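Side-chain contacts in antibiotic biosynthesis monooxygenase family protein (Shewanella oneidensis, PDB 2BBE), which is of unknown function but may act as a monooxygenase: residues A[35-40]-A[81-86]; A[50-55]-A[60-65]; A[64-69]-A[75-80]. All coordinates share one frame; numbering follows the deposited sequence. Where two conformers were deposited one is given.

Contact 1: A[35-40]-A[81-86]. With SO4 (sulfate ion), chain C.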
loop_
_atom_site.group_PDB
_atom_site.type_symbol
_atom_site.label_atom_id
_atom_site.label_comp_id
_atom_site.label_asym_id
_atom_site.label_seq_id
_atom_site.Cartn_x
_atom_site.Cartn_y
_atom_site.Cartn_z
ATOM N N ALA A 35 2.978 18.515 -5.443
ATOM C CA ALA A 35 2.970 18.099 -4.035
ATOM C C ALA A 35 1.889 18.831 -3.255
ATOM O O ALA A 35 1.353 18.285 -2.268
ATOM C CB ALA A 35 4.346 18.291 -3.378
ATOM N N SER A 36 1.570 20.059 -3.680
ATOM C CA SER A 36 0.551 20.865 -2.989
ATOM C C SER A 36 -0.845 20.203 -3.061
ATOM O O SER A 36 -1.723 20.490 -2.223
ATOM C CB SER A 36 0.491 22.298 -3.560
ATOM O OG SER A 36 -0.176 22.260 -4.819
ATOM N N LEU A 37 -1.041 19.319 -4.039
ATOM C CA LEU A 37 -2.325 18.631 -4.231
ATOM C C LEU A 37 -2.520 17.451 -3.285
ATOM O O LEU A 37 -3.640 16.956 -3.124
ATOM C CB LEU A 37 -2.465 18.098 -5.680
ATOM C CG LEU A 37 -2.256 19.104 -6.814
ATOM C CD1 LEU A 37 -2.285 18.403 -8.169
ATOM C CD2 LEU A 37 -3.281 20.246 -6.734
ATOM N N ILE A 38 -1.434 16.985 -2.678
ATOM C CA ILE A 38 -1.470 15.705 -1.960
ATOM C C ILE A 38 -2.328 15.698 -0.667
ATOM O O ILE A 38 -3.152 14.789 -0.490
ATOM C CB ILE A 38 -0.029 15.152 -1.713
ATOM C CG1 ILE A 38 0.607 14.805 -3.064
ATOM C CG2 ILE A 38 -0.058 13.904 -0.778
ATOM C CD1 ILE A 38 2.059 14.338 -2.964
ATOM N N PRO A 39 -2.121 16.671 0.246
ATOM C CA PRO A 39 -2.850 16.597 1.526
ATOM C C PRO A 39 -4.359 16.521 1.363
ATOM O O PRO A 39 -4.980 15.686 2.015
ATOM C CB PRO A 39 -2.428 17.879 2.254
ATOM C CG PRO A 39 -1.064 18.124 1.717
ATOM C CD PRO A 39 -1.207 17.827 0.241
ATOM N N ASP A 40 -4.950 17.329 0.477
ATOM C CA ASP A 40 -6.407 17.250 0.310
ATOM C C ASP A 40 -6.875 16.014 -0.453
ATOM O O ASP A 40 -7.982 15.522 -0.223
ATOM C CB ASP A 40 -6.972 18.507 -0.337
ATOM C CG ASP A 40 -6.996 19.696 0.624
ATOM O OD1 ASP A 40 -6.917 19.509 1.873
ATOM O OD2 ASP A 40 -7.083 20.825 0.112
ATOM N N ASP A 81 -11.609 21.576 -7.332
ATOM C CA ASP A 81 -11.103 22.901 -7.695
ATOM C C ASP A 81 -9.578 22.951 -7.830
ATOM O O ASP A 81 -9.059 23.491 -8.815
ATOM C CB ASP A 81 -11.570 23.954 -6.683
ATOM C CG ASP A 81 -13.038 24.327 -6.849
ATOM O OD1 ASP A 81 -13.594 24.168 -7.960
ATOM O OD2 ASP A 81 -13.634 24.814 -5.857
ATOM N N ALA A 82 -8.853 22.391 -6.861
ATOM C CA ALA A 82 -7.373 22.460 -6.915
ATOM C C ALA A 82 -6.790 21.669 -8.091
ATOM O O ALA A 82 -5.761 22.041 -8.660
ATOM C CB ALA A 82 -6.747 21.974 -5.610
ATOM N N ILE A 83 -7.450 20.574 -8.443
ATOM C CA ILE A 83 -7.002 19.739 -9.553
ATOM C C ILE A 83 -7.250 20.477 -10.861
ATOM O O ILE A 83 -6.367 20.528 -11.704
ATOM C CB ILE A 83 -7.669 18.313 -9.513
ATOM C CG1 ILE A 83 -7.467 17.668 -8.124
ATOM C CG2 ILE A 83 -7.173 17.426 -10.661
ATOM C CD1 ILE A 83 -6.006 17.552 -7.643
ATOM N N GLN A 84 -8.449 21.059 -11.021
ATOM C CA GLN A 84 -8.758 21.824 -12.213
ATOM C C GLN A 84 -7.860 23.074 -12.326
ATOM O O GLN A 84 -7.423 23.438 -13.432
ATOM C CB GLN A 84 -10.257 22.174 -12.274
ATOM C CG GLN A 84 -11.220 20.955 -12.186
ATOM C CD GLN A 84 -11.556 20.301 -13.536
ATOM O OE1 GLN A 84 -12.722 20.034 -13.825
ATOM N NE2 GLN A 84 -10.542 20.035 -14.354
ATOM N N HIS A 85 -7.572 23.721 -11.197
ATOM C CA HIS A 85 -6.658 24.857 -11.192
ATOM C C HIS A 85 -5.257 24.428 -11.661
ATOM O O HIS A 85 -4.614 25.115 -12.468
ATOM C CB HIS A 85 -6.557 25.462 -9.791
ATOM C CG HIS A 85 -5.567 26.576 -9.703
ATOM N ND1 HIS A 85 -5.840 27.845 -10.173
ATOM C CD2 HIS A 85 -4.299 26.613 -9.234
ATOM C CE1 HIS A 85 -4.788 28.618 -9.982
ATOM N NE2 HIS A 85 -3.837 27.897 -9.416
ATOM N N TYR A 86 -4.772 23.307 -11.139
ATOM C CA TYR A 86 -3.505 22.764 -11.617
ATOM C C TYR A 86 -3.516 22.562 -13.154
ATOM O O TYR A 86 -2.641 23.088 -13.847
ATOM C CB TYR A 86 -3.090 21.467 -10.880
ATOM C CG TYR A 86 -1.935 20.801 -11.600
ATOM C CD1 TYR A 86 -0.627 21.325 -11.495
ATOM C CD2 TYR A 86 -2.156 19.716 -12.450
ATOM C CE1 TYR A 86 0.431 20.763 -12.217
ATOM C CE2 TYR A 86 -1.100 19.125 -13.169
ATOM C CZ TYR A 86 0.189 19.658 -13.045
ATOM O OH TYR A 86 1.239 19.092 -13.758
HETATM S S SO4 C . -13.860 21.492 -4.375
HETATM O O1 SO4 C . -13.726 21.377 -5.818
HETATM O O2 SO4 C . -14.737 20.411 -3.915
HETATM O O3 SO4 C . -12.589 21.399 -3.652
HETATM O O4 SO4 C . -14.510 22.771 -4.078
#
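Leu37 reaches from the turn ahead of helix 38-42 to the first turns of helix 81-94, and its forked end makes nearly all of this small contact. CG stands anti to the carbonyl carbon (chi1 -53°) and the chain then runs outward, delivering both methyls to the helix. Ile83 CD1 lies against one flank of the leucine, 3.9 Å from Leu37 CD1 and equally far from Leu37 CD2, with Leu37 CB and CG hardly farther off. The bend at chi2 (-56°) helps turn this methyl toward the leucine, although CB itself does not point there. Leu37 CD1 also rests 4.2 Å from Tyr86 CB, the two side chains meeting at about a right angle. Leu37 CD2 sits 3.6 Å from Ala82 O, a carbonyl already engaged by Tyr86 N within the helix and therefore not stranded beside a methyl. Alanine is small enough to let the leucine come this near.

Beyond Leu37 the contact opens to solvent, where Ala82 and Asp81 are exposed. At the start of the helix Asp81 N donates to O1 of a sulfate, probably from the crystallisation liquor, at 2.6 Å and 154°.

On the inner side, Leu37 also packs on Tyr50 of strand 47-55, while Tyr86 meets Phe20 of strand 8-22 edge-to-face and touches Leu30 and Leu34 of helix 27-35, so the contact lies within the helical layer covering the sheet.

Contact 2: A[50-55]-A[60-65]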
loop_
_atom_site.group_PDB
_atom_site.type_symbol
_atom_site.label_atom_id
_atom_site.label_comp_id
_atom_site.label_asym_id
_atom_site.label_seq_id
_atom_site.Cartn_x
_atom_site.Cartn_y
_atom_site.Cartn_z
ATOM N N TYR A 50 -2.179 8.060 -3.487
ATOM C CA TYR A 50 -1.844 9.258 -4.266
ATOM C C TYR A 50 -0.394 9.641 -4.017
ATOM O O TYR A 50 -0.087 10.476 -3.141
ATOM C CB TYR A 50 -2.792 10.384 -3.869
ATOM C CG TYR A 50 -2.870 11.537 -4.832
ATOM C CD1 TYR A 50 -3.374 11.365 -6.138
ATOM C CD2 TYR A 50 -2.503 12.808 -4.418
ATOM C CE1 TYR A 50 -3.487 12.449 -7.024
ATOM C CE2 TYR A 50 -2.623 13.911 -5.285
ATOM C CZ TYR A 50 -3.108 13.711 -6.578
ATOM O OH TYR A 50 -3.216 14.801 -7.392
ATOM N N GLU A 51 0.496 9.014 -4.783
ATOM C CA GLU A 51 1.923 9.073 -4.512
ATOM C C GLU A 51 2.637 9.821 -5.625
ATOM O O GLU A 51 2.426 9.536 -6.808
ATOM C CB GLU A 51 2.496 7.660 -4.400
ATOM C CG GLU A 51 1.929 6.890 -3.210
ATOM C CD GLU A 51 2.429 5.460 -3.169
ATOM O OE1 GLU A 51 3.242 5.064 -4.042
ATOM O OE2 GLU A 51 2.008 4.732 -2.245
ATOM N N LEU A 52 3.471 10.779 -5.228
ATOM C CA LEU A 52 4.267 11.577 -6.164
ATOM C C LEU A 52 5.703 11.031 -6.264
ATOM O O LEU A 52 6.262 10.542 -5.277
ATOM C CB LEU A 52 4.278 13.047 -5.703
ATOM C CG LEU A 52 4.843 14.098 -6.674
ATOM C CD1 LEU A 52 4.085 14.094 -8.038
ATOM C CD2 LEU A 52 4.793 15.485 -6.005
ATOM N N ASN A 53 6.287 11.116 -7.457
ATOM C CA ASN A 53 7.555 10.453 -7.761
ATOM C C ASN A 53 8.368 11.320 -8.730
ATOM O O ASN A 53 7.804 11.912 -9.675
ATOM C CB ASN A 53 7.292 9.082 -8.414
ATOM C CG ASN A 53 6.314 8.210 -7.607
ATOM O OD1 ASN A 53 5.080 8.292 -7.768
ATOM N ND2 ASN A 53 6.858 7.404 -6.731
ATOM N N VAL A 54 9.678 11.396 -8.505
ATOM C CA VAL A 54 10.581 12.106 -9.413
ATOM C C VAL A 54 11.481 11.101 -10.123
ATOM O O VAL A 54 12.065 10.199 -9.487
ATOM C CB VAL A 54 11.431 13.201 -8.680
ATOM C CG1 VAL A 54 10.517 14.337 -8.277
ATOM C CG2 VAL A 54 12.151 12.628 -7.424
ATOM N N SER A 55 11.559 11.239 -11.444
ATOM C CA SER A 55 12.297 10.283 -12.277
ATOM C C SER A 55 13.793 10.308 -12.028
ATOM O O SER A 55 14.415 11.382 -11.985
ATOM C CB SER A 55 12.030 10.537 -13.760
ATOM O OG SER A 55 12.808 9.675 -14.575
ATOM N N ARG A 60 13.559 15.904 -15.314
ATOM C CA ARG A 60 12.421 16.837 -15.516
ATOM C C ARG A 60 11.052 16.162 -15.367
ATOM O O ARG A 60 10.015 16.847 -15.309
ATOM C CB ARG A 60 12.501 17.558 -16.870
ATOM C CG ARG A 60 13.545 18.691 -16.915
ATOM C CD ARG A 60 13.597 19.366 -18.282
ATOM N NE ARG A 60 14.826 20.143 -18.440
ATOM C CZ ARG A 60 15.269 20.659 -19.585
ATOM N NH1 ARG A 60 14.586 20.502 -20.713
ATOM N NH2 ARG A 60 16.408 21.335 -19.596
ATOM N N ARG A 61 11.020 14.826 -15.322
ATOM C CA ARG A 61 9.752 14.082 -15.221
ATOM C C ARG A 61 9.293 13.885 -13.770
ATOM O O ARG A 61 10.070 13.384 -12.940
ATOM C CB ARG A 61 9.884 12.711 -15.904
ATOM C CG ARG A 61 8.640 11.802 -15.741
ATOM C CD ARG A 61 8.579 10.734 -16.811
ATOM N NE ARG A 61 8.328 11.325 -18.122
ATOM C CZ ARG A 61 9.152 11.321 -19.158
ATOM N NH1 ARG A 61 10.333 10.700 -19.100
ATOM N NH2 ARG A 61 8.762 11.932 -20.279
ATOM N N VAL A 62 8.042 14.245 -13.487
ATOM C CA VAL A 62 7.428 14.067 -12.175
ATOM C C VAL A 62 6.105 13.313 -12.415
ATOM O O VAL A 62 5.335 13.704 -13.307
ATOM C CB VAL A 62 7.162 15.441 -11.503
ATOM C CG1 VAL A 62 6.817 15.260 -10.038
ATOM C CG2 VAL A 62 8.414 16.366 -11.615
ATOM N N THR A 63 5.841 12.253 -11.649
ATOM C CA THR A 63 4.731 11.337 -11.959
ATOM C C THR A 63 3.903 10.973 -10.731
ATOM O O THR A 63 4.464 10.600 -9.694
ATOM C CB THR A 63 5.289 10.034 -12.603
ATOM O OG1 THR A 63 5.954 10.375 -13.821
ATOM C CG2 THR A 63 4.184 8.971 -12.875
ATOM N N PHE A 64 2.576 11.072 -10.852
ATOM C CA PHE A 64 1.675 10.567 -9.832
ATOM C C PHE A 64 1.283 9.112 -10.101
ATOM O O PHE A 64 0.937 8.741 -11.232
ATOM C CB PHE A 64 0.369 11.415 -9.761
ATOM C CG PHE A 64 0.391 12.492 -8.701
ATOM C CD1 PHE A 64 0.536 12.158 -7.344
ATOM C CD2 PHE A 64 0.230 13.837 -9.053
ATOM C CE1 PHE A 64 0.544 13.158 -6.360
ATOM C CE2 PHE A 64 0.224 14.831 -8.077
ATOM C CZ PHE A 64 0.404 14.497 -6.743
ATOM N N VAL A 65 1.300 8.312 -9.039
ATOM C CA VAL A 65 0.797 6.945 -9.060
ATOM C C VAL A 65 -0.386 6.914 -8.100
ATOM O O VAL A 65 -0.239 7.201 -6.896
ATOM C CB VAL A 65 1.905 5.950 -8.631
ATOM C CG1 VAL A 65 1.301 4.534 -8.336
ATOM C CG2 VAL A 65 3.001 5.909 -9.737
#
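Tyr50 and Phe64 form an offset stack, ring centroids 4.0 Å apart and planes 20° from parallel. On the opposite face of Phe64, Leu52 CD1 stands 3.8 Å from the ring centroid, only 4° off the normal, in a CH-pi contact. The phenylalanine is thus held between a diagonal neighbour, Tyr50, and its directly paired residue, Leu52. Its chi1 of -96°, well off a staggered value, leans the ring toward strand 50-55. Leu52 CD1 continues the apolar row to Val62 CG1 at 3.6 Å.

Backbone bonds join the antiparallel strands. Glu51 and Val65 exchange two, Glu51 N to Val65 O at 2.9 Å and Val65 N to Glu51 O at 2.8 Å; Thr63 N gives to Asn53 O, and Ser55 N to Arg61 O at 3.0 Å.

Several polar side chains find partners on the second subunit: Glu51 bridges to Arg49, Thr63 bonds to Tyr103, and Ser55 and Arg61 share Glu101 there.

The hairpin is therefore two-sided. The face of Leu52, Val62 and Phe64 is apolar, as suits packing against helices 27-35 and 38-42. That of Glu51 and Thr63 mixes polar groups with Val65 and meets the second subunit, whose strand extends the sheet beyond residues 52-55, as in dimeric alpha+beta barrels.

Contact 3: A[64-69]-A[75-80]. With SO4 (sulfate ion), chain C.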
loop_
_atom_site.group_PDB
_atom_site.type_symbol
_atom_site.label_atom_id
_atom_site.label_comp_id
_atom_site.label_asym_id
_atom_site.label_seq_id
_atom_site.Cartn_x
_atom_site.Cartn_y
_atom_site.Cartn_z
ATOM N N PHE A 64 2.576 11.072 -10.852
ATOM C CA PHE A 64 1.675 10.567 -9.832
ATOM C C PHE A 64 1.283 9.112 -10.101
ATOM O O PHE A 64 0.937 8.741 -11.232
ATOM C CB PHE A 64 0.369 11.415 -9.761
ATOM C CG PHE A 64 0.391 12.492 -8.701
ATOM C CD1 PHE A 64 0.536 12.158 -7.344
ATOM C CD2 PHE A 64 0.230 13.837 -9.053
ATOM C CE1 PHE A 64 0.544 13.158 -6.360
ATOM C CE2 PHE A 64 0.224 14.831 -8.077
ATOM C CZ PHE A 64 0.404 14.497 -6.743
ATOM N N VAL A 65 1.300 8.312 -9.039
ATOM C CA VAL A 65 0.797 6.945 -9.060
ATOM C C VAL A 65 -0.386 6.914 -8.100
ATOM O O VAL A 65 -0.239 7.201 -6.896
ATOM C CB VAL A 65 1.905 5.950 -8.631
ATOM C CG1 VAL A 65 1.301 4.534 -8.336
ATOM C CG2 VAL A 65 3.001 5.909 -9.737
ATOM N N GLU A 66 -1.564 6.600 -8.639
ATOM C CA GLU A 66 -2.813 6.838 -7.925
ATOM C C GLU A 66 -3.698 5.598 -7.931
ATOM O O GLU A 66 -3.589 4.761 -8.845
ATOM C CB GLU A 66 -3.601 7.989 -8.602
ATOM C CG GLU A 66 -2.763 9.212 -9.027
ATOM C CD GLU A 66 -3.575 10.256 -9.816
ATOM O OE1 GLU A 66 -4.819 10.129 -9.920
ATOM O OE2 GLU A 66 -2.959 11.224 -10.328
ATOM N N LYS A 67 -4.585 5.521 -6.937
ATOM C CA LYS A 67 -5.632 4.488 -6.881
ATOM C C LYS A 67 -6.854 5.031 -6.145
ATOM O O LYS A 67 -6.730 5.695 -5.104
ATOM C CB LYS A 67 -5.120 3.192 -6.220
ATOM C CG LYS A 67 -5.953 1.939 -6.550
ATOM C CD LYS A 67 -5.510 0.675 -5.762
ATOM C CE LYS A 67 -4.166 0.094 -6.228
ATOM N NZ LYS A 67 -3.782 -1.204 -5.491
ATOM N N PHE A 68 -8.033 4.750 -6.700
ATOM C CA PHE A 68 -9.324 5.199 -6.167
ATOM C C PHE A 68 -10.279 4.021 -6.086
ATOM O O PHE A 68 -10.140 3.041 -6.831
ATOM C CB PHE A 68 -9.933 6.314 -7.048
ATOM C CG PHE A 68 -9.099 7.555 -7.075
ATOM C CD1 PHE A 68 -8.055 7.684 -7.999
ATOM C CD2 PHE A 68 -9.322 8.578 -6.140
ATOM C CE1 PHE A 68 -7.240 8.832 -8.005
ATOM C CE2 PHE A 68 -8.518 9.719 -6.126
ATOM C CZ PHE A 68 -7.480 9.846 -7.054
ATOM N N VAL A 69 -11.237 4.103 -5.163
ATOM C CA VAL A 69 -12.133 2.972 -4.904
ATOM C C VAL A 69 -12.969 2.588 -6.143
ATOM O O VAL A 69 -13.375 1.434 -6.298
ATOM C CB VAL A 69 -13.044 3.233 -3.669
ATOM C CG1 VAL A 69 -12.193 3.376 -2.394
ATOM C CG2 VAL A 69 -13.899 4.455 -3.879
ATOM N N ASP A 75 -13.525 10.350 -10.834
ATOM C CA ASP A 75 -14.178 11.510 -11.473
ATOM C C ASP A 75 -14.365 12.672 -10.490
ATOM O O ASP A 75 -14.143 13.855 -10.840
ATOM C CB ASP A 75 -15.525 11.095 -12.088
ATOM C CG ASP A 75 -15.365 10.196 -13.316
ATOM O OD1 ASP A 75 -14.251 10.085 -13.873
ATOM O OD2 ASP A 75 -16.371 9.598 -13.733
ATOM N N GLU A 76 -14.756 12.343 -9.257
ATOM C CA GLU A 76 -14.882 13.337 -8.183
ATOM C C GLU A 76 -13.548 14.053 -7.940
ATOM O O GLU A 76 -13.504 15.285 -7.833
ATOM C CB GLU A 76 -15.382 12.678 -6.879
ATOM C CG GLU A 76 -15.634 13.662 -5.722
ATOM C CD GLU A 76 -16.459 13.065 -4.587
ATOM O OE1 GLU A 76 -17.111 12.022 -4.798
ATOM O OE2 GLU A 76 -16.473 13.652 -3.483
ATOM N N HIS A 77 -12.465 13.270 -7.848
ATOM C CA HIS A 77 -11.115 13.804 -7.686
ATOM C C HIS A 77 -10.770 14.780 -8.816
ATOM O O HIS A 77 -10.290 15.887 -8.557
ATOM C CB HIS A 77 -10.068 12.669 -7.665
ATOM C CG HIS A 77 -8.664 13.149 -7.869
ATOM N ND1 HIS A 77 -7.971 13.859 -6.909
ATOM C CD2 HIS A 77 -7.821 13.026 -8.924
ATOM C CE1 HIS A 77 -6.769 14.158 -7.363
ATOM N NE2 HIS A 77 -6.651 13.660 -8.581
ATOM N N CYS A 78 -10.995 14.348 -10.062
ATOM C CA CYS A 78 -10.662 15.156 -11.237
ATOM C C CYS A 78 -11.446 16.461 -11.334
ATOM O O CYS A 78 -10.957 17.424 -11.931
ATOM C CB CYS A 78 -10.818 14.353 -12.536
ATOM S SG CYS A 78 -9.573 13.047 -12.633
ATOM N N ALA A 79 -12.624 16.510 -10.726
ATOM C CA ALA A 79 -13.450 17.727 -10.736
ATOM C C ALA A 79 -13.161 18.675 -9.571
ATOM O O ALA A 79 -13.781 19.740 -9.486
ATOM C CB ALA A 79 -14.948 17.361 -10.740
ATOM N N LYS A 80 -12.273 18.289 -8.655
ATOM C CA LYS A 80 -11.923 19.169 -7.520
ATOM C C LYS A 80 -11.280 20.469 -8.010
ATOM O O LYS A 80 -10.467 20.441 -8.940
ATOM C CB LYS A 80 -10.965 18.474 -6.543
ATOM C CG LYS A 80 -11.541 17.265 -5.775
ATOM C CD LYS A 80 -12.595 17.654 -4.751
ATOM C CE LYS A 80 -12.079 17.530 -3.320
ATOM N NZ LYS A 80 -13.138 17.906 -2.316
HETATM S S SO4 C . -13.860 21.492 -4.375
HETATM O O1 SO4 C . -13.726 21.377 -5.818
HETATM O O2 SO4 C . -14.737 20.411 -3.915
HETATM O O3 SO4 C . -12.589 21.399 -3.652
HETATM O O4 SO4 C . -14.510 22.771 -4.078
HETATM O O HOH W 1 -4.267 14.039 -10.053
#
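Phe68 points its CZ corner at His77, arriving over one face of the imidazole 3.6 Å above the plane and displaced toward the rim near CG. The ring planes are inclined by 32° and their centroids lie 5.0 Å apart, too oblique for a stack and too flat for an edge-to-face pair. Phe68 CE2 extends the contact to His77 CB at 3.7 Å, so the phenyl also touches the base of the histidine. A flat phenyl suits this place because it can lay a corner on the imidazole. What brings the imidazole here is its first torsion: CG anti to the backbone N (chi1 165°) carries the ring off helix 71-78 toward the strand.

Glu66, two residues before Phe68 on the same side of the strand, approaches another part of the histidine. Its extended chain crosses that of His77 at about a right angle, and the carboxylate plane is turned 80° from the imidazole. Glu66 OE1 stays 4.2 Å from His77 NE2, and a water makes the link instead: lying in the imidazole plane at its edge, it is hydrogen-bonded to NE2 at 2.8 Å and donates to Glu66 OE2 at 3.1 Å. The length of glutamate lets its carboxylate reach this water. His77 ND1 is bound by Glu44 OE2, so both ring nitrogens have partners and the rotation of the ring is fixed. Histidine suits the place by offering a flat face to the phenyl and two polar edge atoms to this buried setting. Farther along, Lys80, at the N-cap of helix 81-94, bends to give a weak bond from NZ to sulfate O2 at 3.4 Å.

The contact joins strand 61-68 to helix 71-78: His77 also meets Tyr50 of strand 47-55 and touches Thr41 of helix 38-42, while Glu66 packs on Cys16 and Ala18 of strand 8-22.

Overall arrangement
At the end of helix 27-35, which follows strand 8-22, the chain enters contact 1 at 35-40, whose partner, 81-86, comes only after a loop of forty residues. Both other contacts nest inside that loop. Contact 2 closes a short hairpin, with four residues between its segments, and contact 3 takes up where it ends: the two share Phe64 and Val65, then the chain passes from strand 61-68 into helix 71-78. Tyr50 of contact 2 touches segments of both other contacts, at Leu37 and at Glu66 and His77. Contact 2 pairs two neighbouring strands of the sheet, contact 3 lays helix 71-78 on it, and contact 1 joins helix 81-94 to the turn before helix 38-42.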